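Proline iminopeptidase (Streptomyces halstedii, PDB 3WMR) hydrolyses amide bonds in polyketide substrates and, like other members of the peptidase S33 family, probably releases N-terminal residues such as proline. Local coordinates at residues Y32-R37 and V77-L82; T59-L64 and A214-E219. All blocks are in the same frame, centred on the assembly; numbering follows the deposited sequence.

Interaction 1: residues Y32-R37 and V77-L82; sequences YRTWYR and VHYDQL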
loop_
_atom_site.group_PDB
_atom_site.type_symbol
_atom_site.label_atom_id
_atom_site.label_comp_id
_atom_site.label_asym_id
_atom_site.label_seq_id
_atom_site.Cartn_x
_atom_site.Cartn_y
_atom_site.Cartn_z
ATOM N N TYR A 32 5.578 -4.817 21.664
ATOM C CA TYR A 32 5.735 -5.703 20.496
ATOM C C TYR A 32 6.965 -5.337 19.676
ATOM O O TYR A 32 7.692 -4.417 20.038
ATOM C CB TYR A 32 4.473 -5.651 19.620
ATOM C CG TYR A 32 3.180 -5.701 20.410
ATOM C CD1 TYR A 32 2.743 -6.890 20.995
ATOM C CD2 TYR A 32 2.397 -4.560 20.575
ATOM C CE1 TYR A 32 1.570 -6.940 21.723
ATOM C CE2 TYR A 32 1.213 -4.605 21.294
ATOM C CZ TYR A 32 0.805 -5.793 21.865
ATOM O OH TYR A 32 -0.374 -5.833 22.589
ATOM N N ARG A 33 7.188 -6.065 18.580
ATOM C CA ARG A 33 8.326 -5.847 17.682
ATOM C C ARG A 33 7.854 -5.477 16.267
ATOM O O ARG A 33 6.882 -6.052 15.764
ATOM C CB ARG A 33 9.172 -7.119 17.584
ATOM C CG ARG A 33 9.563 -7.757 18.913
ATOM C CD ARG A 33 10.524 -6.902 19.721
ATOM N NE ARG A 33 11.758 -6.630 18.988
ATOM C CZ ARG A 33 12.763 -5.895 19.451
ATOM N NH1 ARG A 33 12.705 -5.361 20.665
ATOM N NH2 ARG A 33 13.835 -5.692 18.694
ATOM N N THR A 34 8.559 -4.542 15.628
ATOM C CA THR A 34 8.331 -4.189 14.221
ATOM C C THR A 34 9.554 -4.580 13.410
ATOM O O THR A 34 10.654 -4.128 13.712
ATOM C CB THR A 34 8.111 -2.672 14.039
ATOM O OG1 THR A 34 6.957 -2.257 14.772
ATOM C CG2 THR A 34 7.929 -2.309 12.564
ATOM N N TRP A 35 9.358 -5.388 12.371
ATOM C CA TRP A 35 10.448 -5.861 11.516
ATOM C C TRP A 35 10.710 -4.918 10.351
ATOM O O TRP A 35 9.771 -4.446 9.697
ATOM C CB TRP A 35 10.131 -7.246 10.954
ATOM C CG TRP A 35 11.268 -7.857 10.179
ATOM C CD1 TRP A 35 12.264 -8.668 10.676
ATOM C CD2 TRP A 35 11.540 -7.701 8.779
ATOM N NE1 TRP A 35 13.139 -9.013 9.669
ATOM C CE2 TRP A 35 12.713 -8.443 8.495
ATOM C CE3 TRP A 35 10.910 -7.008 7.737
ATOM C CZ2 TRP A 35 13.267 -8.504 7.211
ATOM C CZ3 TRP A 35 11.457 -7.073 6.467
ATOM C CH2 TRP A 35 12.635 -7.814 6.214
ATOM N N TYR A 36 11.994 -4.692 10.066
ATOM C CA TYR A 36 12.427 -3.762 9.015
ATOM C C TYR A 36 13.628 -4.295 8.241
ATOM O O TYR A 36 14.281 -5.263 8.633
ATOM C CB TYR A 36 12.807 -2.406 9.631
ATOM C CG TYR A 36 14.147 -2.462 10.339
ATOM C CD1 TYR A 36 14.233 -2.873 11.666
ATOM C CD2 TYR A 36 15.330 -2.149 9.669
ATOM C CE1 TYR A 36 15.454 -2.962 12.315
ATOM C CE2 TYR A 36 16.557 -2.234 10.309
ATOM C CZ TYR A 36 16.608 -2.642 11.633
ATOM O OH TYR A 36 17.804 -2.725 12.291
ATOM N N ARG A 37 13.943 -3.600 7.162
ATOM C CA ARG A 37 15.113 -3.893 6.344
ATOM C C ARG A 37 15.543 -2.608 5.610
ATOM O O ARG A 37 14.699 -1.903 5.038
ATOM C CB ARG A 37 14.746 -5.021 5.370
ATOM C CG ARG A 37 15.353 -4.931 3.986
ATOM C CD ARG A 37 14.362 -5.309 2.902
ATOM N NE ARG A 37 14.774 -6.508 2.187
ATOM C CZ ARG A 37 15.659 -6.551 1.192
ATOM N NH1 ARG A 37 16.270 -5.462 0.749
ATOM N NH2 ARG A 37 15.931 -7.715 0.629
ATOM N N VAL A 77 13.869 1.814 2.830
ATOM C CA VAL A 77 13.448 1.124 4.036
ATOM C C VAL A 77 12.144 0.376 3.791
ATOM O O VAL A 77 11.078 1.003 3.617
ATOM C CB VAL A 77 13.271 2.094 5.222
ATOM C CG1 VAL A 77 12.836 1.342 6.476
ATOM C CG2 VAL A 77 14.566 2.869 5.476
ATOM N N HIS A 78 12.240 -0.962 3.724
ATOM C CA HIS A 78 11.058 -1.828 3.735
ATOM C C HIS A 78 10.747 -2.198 5.171
ATOM O O HIS A 78 11.664 -2.368 5.970
ATOM C CB HIS A 78 11.279 -3.129 2.959
ATOM C CG HIS A 78 11.317 -2.959 1.476
ATOM N ND1 HIS A 78 12.437 -2.514 0.808
ATOM C CD2 HIS A 78 10.393 -3.219 0.525
ATOM C CE1 HIS A 78 12.192 -2.484 -0.489
ATOM N NE2 HIS A 78 10.959 -2.906 -0.687
ATOM N N TYR A 79 9.464 -2.311 5.504
ATOM C CA TYR A 79 9.076 -2.890 6.792
ATOM C C TYR A 79 7.705 -3.575 6.786
ATOM O O TYR A 79 6.851 -3.278 5.961
ATOM C CB TYR A 79 9.181 -1.855 7.916
ATOM C CG TYR A 79 7.992 -0.929 8.124
ATOM C CD1 TYR A 79 7.862 0.254 7.394
ATOM C CD2 TYR A 79 7.030 -1.198 9.108
ATOM C CE1 TYR A 79 6.797 1.122 7.614
ATOM C CE2 TYR A 79 5.960 -0.333 9.329
ATOM C CZ TYR A 79 5.847 0.827 8.577
ATOM O OH TYR A 79 4.787 1.702 8.781
ATOM N N ASP A 80 7.529 -4.510 7.715
ATOM C CA ASP A 80 6.263 -5.205 7.904
ATOM C C ASP A 80 5.546 -4.557 9.050
ATOM O O ASP A 80 6.067 -4.484 10.154
ATOM C CB ASP A 80 6.473 -6.671 8.262
ATOM C CG ASP A 80 6.983 -7.489 7.108
ATOM O OD1 ASP A 80 6.830 -7.081 5.936
ATOM O OD2 ASP A 80 7.539 -8.554 7.397
ATOM N N GLN A 81 4.345 -4.080 8.781
ATOM C CA GLN A 81 3.484 -3.517 9.806
ATOM C C GLN A 81 3.060 -4.564 10.845
ATOM O O GLN A 81 3.075 -5.766 10.588
ATOM C CB GLN A 81 2.282 -2.840 9.139
ATOM C CG GLN A 81 2.714 -1.618 8.339
ATOM C CD GLN A 81 1.725 -1.193 7.273
ATOM O OE1 GLN A 81 0.514 -1.175 7.499
ATOM N NE2 GLN A 81 2.248 -0.789 6.117
ATOM N N LEU A 82 2.700 -4.094 12.031
ATOM C CA LEU A 82 2.367 -4.994 13.138
ATOM C C LEU A 82 1.214 -5.895 12.753
ATOM O O LEU A 82 0.225 -5.430 12.203
ATOM C CB LEU A 82 1.982 -4.204 14.383
ATOM C CG LEU A 82 1.713 -5.019 15.655
ATOM C CD1 LEU A 82 3.010 -5.618 16.188
ATOM C CD2 LEU A 82 1.045 -4.161 16.721
HETATM O O HOH W 1 14.991 -2.305 2.073
#
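Backbone hydrogen bonds join the two strands in antiparallel register. Arg-37 and His-78 form a hydrogen-bonded pair, each N donating to the other's O; Arg-37 N reaches His-78 O at 2.9 Å. The neighbouring Tyr-36 and Tyr-79 form a non-hydrogen-bonded pair, so their CA atoms draw in to 4.1 Å. Further along, Asp-80 N donates to Trp-35 O over 3.0 Å, with an N-H...O angle of 157°.

One water extends this polar ladder at the sheet face carrying Arg-37 and His-78. It donates to Arg-37 O and lies in the ring plane at His-78 ND1, 2.9 Å away; His-78 NE2 is engaged by Leu-63 O. Histidine suits the site because its two ring nitrogens serve partners on different sides.

The strands are neighbours in the central sheet of the alpha/beta hydrolase fold: 76-80 runs parallel to 49-52 and carries on its other flank the antiparallel 32-39, itself flanked by the outermost strand 23-29.

Van der Waals contacts lie on both faces. The side chains of Tyr-36 and Tyr-79 touch at their CB atoms, 4.0 Å apart. Each has CG in the crowded position between backbone N and carbonyl carbon, and the rings lead away, that of Tyr-79 onto Leu-107 and Leu-110 of helix 100-113. Thr-34 and Tyr-79 cross obliquely, CG2 of the threonine resting against CD2 of the ring, while Thr-34 OG1 is hydrogen-bonded to Glu-106. On the other face the bent Arg-37 chain lays CD 3.8 Å from His-78 CB. Trp-35 and Asp-80 point the same way, with indole and carboxylate planes 28° apart; the carboxylate is held by Gly-86 and His-60. Beyond the paired residues, Leu-82 CD1 reaches back to Tyr-32 CB at 3.7 Å.

Interaction 2: residues T59-L64 and A214-E219; sequences THDYLL and AATFME
A 3-10 turn within 59-64 approaches helix 211-222, bringing the CA atoms of Asp-61 and Thr-216 to 5.4 Å. Thr-216 supplies the centre of the contact: its OG1, anti to the carbonyl carbon (chi1 -82°), projects into the turn and accepts a hydrogen bond from Tyr-62 N at 3.0 Å, with an N-H...O angle of 152°. On its other side Thr-216 OG1 lies 2.7 Å from Thr-59 OG1. Thr-59 OG1 in turn donates to Asp-61 OD2 at 2.7 Å, using the carboxylate's anti lone pair. Threonine fits both places, offering a hydroxyl together with a methyl: Thr-59 CG2 packs on Glu-219 CB at 3.6 Å, and Thr-216 CG2 lies near the Tyr-62 ring, whose edge faces Thr-216 OG1. Small Ala-215 lets the helix come close to Asp-61, CB to CB.

Tyr-62 OH is bonded to Gln-125 and Gly-54, and its side chain comes within about 5 Å of that of Ser-126, the predicted nucleophile. A relay of hydroxyls thus ties the helix to a turn beside the probable active site. Asp-61 OD2 and Glu-219 OE2, of like charge, stand 5.1 Å apart; their repulsion may raise both pKa values, though the bond from Thr-59 would offset this at Asp-61.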
loop_
_atom_site.group_PDB
_atom_site.type_symbol
_atom_site.label_atom_id
_atom_site.label_comp_id
_atom_site.label_asym_id
_atom_site.label_seq_id
_atom_site.Cartn_x
_atom_site.Cartn_y
_atom_site.Cartn_z
ATOM N N THR A 59 2.385 -7.456 3.405
ATOM C CA THR A 59 3.766 -7.420 3.844
ATOM C C THR A 59 4.595 -6.627 2.845
ATOM O O THR A 59 4.116 -6.276 1.767
ATOM C CB THR A 59 4.358 -8.839 4.044
ATOM O OG1 THR A 59 4.390 -9.553 2.790
ATOM C CG2 THR A 59 3.561 -9.625 5.078
ATOM N N HIS A 60 5.838 -6.349 3.215
ATOM C CA HIS A 60 6.757 -5.572 2.375
ATOM C C HIS A 60 7.185 -6.300 1.110
ATOM O O HIS A 60 7.707 -5.676 0.184
ATOM C CB HIS A 60 8.046 -5.262 3.137
ATOM C CG HIS A 60 9.028 -6.400 3.142
ATOM N ND1 HIS A 60 8.919 -7.477 3.998
ATOM C CD2 HIS A 60 10.114 -6.644 2.369
ATOM C CE1 HIS A 60 9.899 -8.332 3.755
ATOM N NE2 HIS A 60 10.635 -7.850 2.769
ATOM N N ASP A 61 6.995 -7.617 1.089
ATOM C CA ASP A 61 7.659 -8.494 0.103
ATOM C C ASP A 61 7.384 -8.112 -1.342
ATOM O O ASP A 61 8.304 -8.037 -2.146
ATOM C CB ASP A 61 7.257 -9.966 0.321
ATOM C CG ASP A 61 7.678 -10.486 1.674
ATOM O OD1 ASP A 61 8.681 -11.234 1.742
ATOM O OD2 ASP A 61 7.005 -10.149 2.669
ATOM N N TYR A 62 6.120 -7.870 -1.673
ATOM C CA TYR A 62 5.735 -7.458 -3.041
ATOM C C TYR A 62 6.312 -6.099 -3.477
ATOM O O TYR A 62 6.247 -5.754 -4.652
ATOM C CB TYR A 62 4.203 -7.467 -3.206
ATOM C CG TYR A 62 3.499 -6.221 -2.656
ATOM C CD1 TYR A 62 3.313 -6.058 -1.293
ATOM C CD2 TYR A 62 3.009 -5.225 -3.510
ATOM C CE1 TYR A 62 2.693 -4.929 -0.778
ATOM C CE2 TYR A 62 2.364 -4.083 -2.995
ATOM C CZ TYR A 62 2.220 -3.947 -1.625
ATOM O OH TYR A 62 1.609 -2.840 -1.074
ATOM N N LEU A 63 6.864 -5.329 -2.534
ATOM C CA LEU A 63 7.503 -4.048 -2.852
ATOM C C LEU A 63 9.015 -4.162 -3.056
ATOM O O LEU A 63 9.680 -3.136 -3.225
ATOM C CB LEU A 63 7.208 -3.010 -1.752
ATOM C CG LEU A 63 5.754 -2.565 -1.625
ATOM C CD1 LEU A 63 5.582 -1.590 -0.475
ATOM C CD2 LEU A 63 5.252 -1.931 -2.910
ATOM N N LEU A 64 9.562 -5.387 -3.062
ATOM C CA LEU A 64 11.030 -5.578 -3.041
ATOM C C LEU A 64 11.732 -5.073 -4.301
ATOM O O LEU A 64 12.873 -4.678 -4.238
ATOM C CB LEU A 64 11.406 -7.046 -2.791
ATOM C CG LEU A 64 11.419 -7.469 -1.324
ATOM C CD1 LEU A 64 11.528 -8.993 -1.207
ATOM C CD2 LEU A 64 12.548 -6.781 -0.571
ATOM N N ALA A 214 3.444 -13.129 -5.058
ATOM C CA ALA A 214 3.030 -14.377 -4.434
ATOM C C ALA A 214 3.499 -14.463 -2.979
ATOM O O ALA A 214 2.731 -14.883 -2.083
ATOM C CB ALA A 214 3.553 -15.558 -5.234
ATOM N N ALA A 215 4.738 -14.034 -2.728
ATOM C CA ALA A 215 5.272 -14.059 -1.376
ATOM C C ALA A 215 4.332 -13.340 -0.409
ATOM O O ALA A 215 3.952 -13.895 0.629
ATOM C CB ALA A 215 6.661 -13.459 -1.326
ATOM N N THR A 216 3.938 -12.118 -0.757
ATOM C CA THR A 216 3.039 -11.349 0.112
ATOM C C THR A 216 1.656 -12.014 0.225
ATOM O O THR A 216 1.096 -12.120 1.333
ATOM C CB THR A 216 2.940 -9.873 -0.343
ATOM O OG1 THR A 216 4.059 -9.141 0.176
ATOM C CG2 THR A 216 1.682 -9.208 0.176
ATOM N N PHE A 217 1.103 -12.423 -0.915
ATOM C CA PHE A 217 -0.179 -13.134 -0.979
ATOM C C PHE A 217 -0.256 -14.316 0.008
ATOM O O PHE A 217 -1.269 -14.499 0.692
ATOM C CB PHE A 217 -0.446 -13.607 -2.413
ATOM C CG PHE A 217 -1.891 -13.889 -2.693
ATOM C CD1 PHE A 217 -2.767 -12.850 -2.996
ATOM C CD2 PHE A 217 -2.394 -15.185 -2.615
ATOM C CE1 PHE A 217 -4.112 -13.106 -3.230
ATOM C CE2 PHE A 217 -3.736 -15.443 -2.853
ATOM C CZ PHE A 217 -4.593 -14.407 -3.166
ATOM N N MET A 218 0.826 -15.097 0.103
ATOM C CA MET A 218 0.883 -16.242 1.015
ATOM C C MET A 218 1.095 -15.843 2.474
ATOM O O MET A 218 0.686 -16.578 3.372
ATOM C CB MET A 218 1.970 -17.237 0.583
ATOM C CG MET A 218 1.663 -17.960 -0.736
ATOM S SD MET A 218 0.076 -18.832 -0.770
ATOM C CE MET A 218 0.245 -19.907 0.658
ATOM N N GLU A 219 1.738 -14.701 2.721
ATOM C CA GLU A 219 1.840 -14.185 4.090
ATOM C C GLU A 219 0.460 -13.809 4.622
ATOM O O GLU A 219 0.169 -13.982 5.815
ATOM C CB GLU A 219 2.781 -12.986 4.166
ATOM C CG GLU A 219 4.249 -13.311 3.935
ATOM C CD GLU A 219 4.954 -13.864 5.168
ATOM O OE1 GLU A 219 4.550 -13.568 6.314
ATOM O OE2 GLU A 219 5.942 -14.598 4.991
#

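Interactions 1 and 2 have centres 13 Å apart and alternate along the chain: 32-37, then 59-64, then 77-82, and finally 214-219. The loop holding 59-64 joins strand 49-52 to strand 76-80, so it leaves the sheet and returns to it at interaction 1. The two contacts touch where the loop crosses that strand: His-78 NE2 and Leu-63 O, and likewise Asp-80 OD1 and His-60 ND1, probably hydrogen bond, while Trp-35 packs on His-60. Helix 211-222 belongs to the helical insertion between strands 143-149 and 258-263, consistent with a cap of the alpha/beta hydrolase fold. The loop therefore bridges sheet and cap, and it is the end at interaction 2 that lies beside the predicted active site.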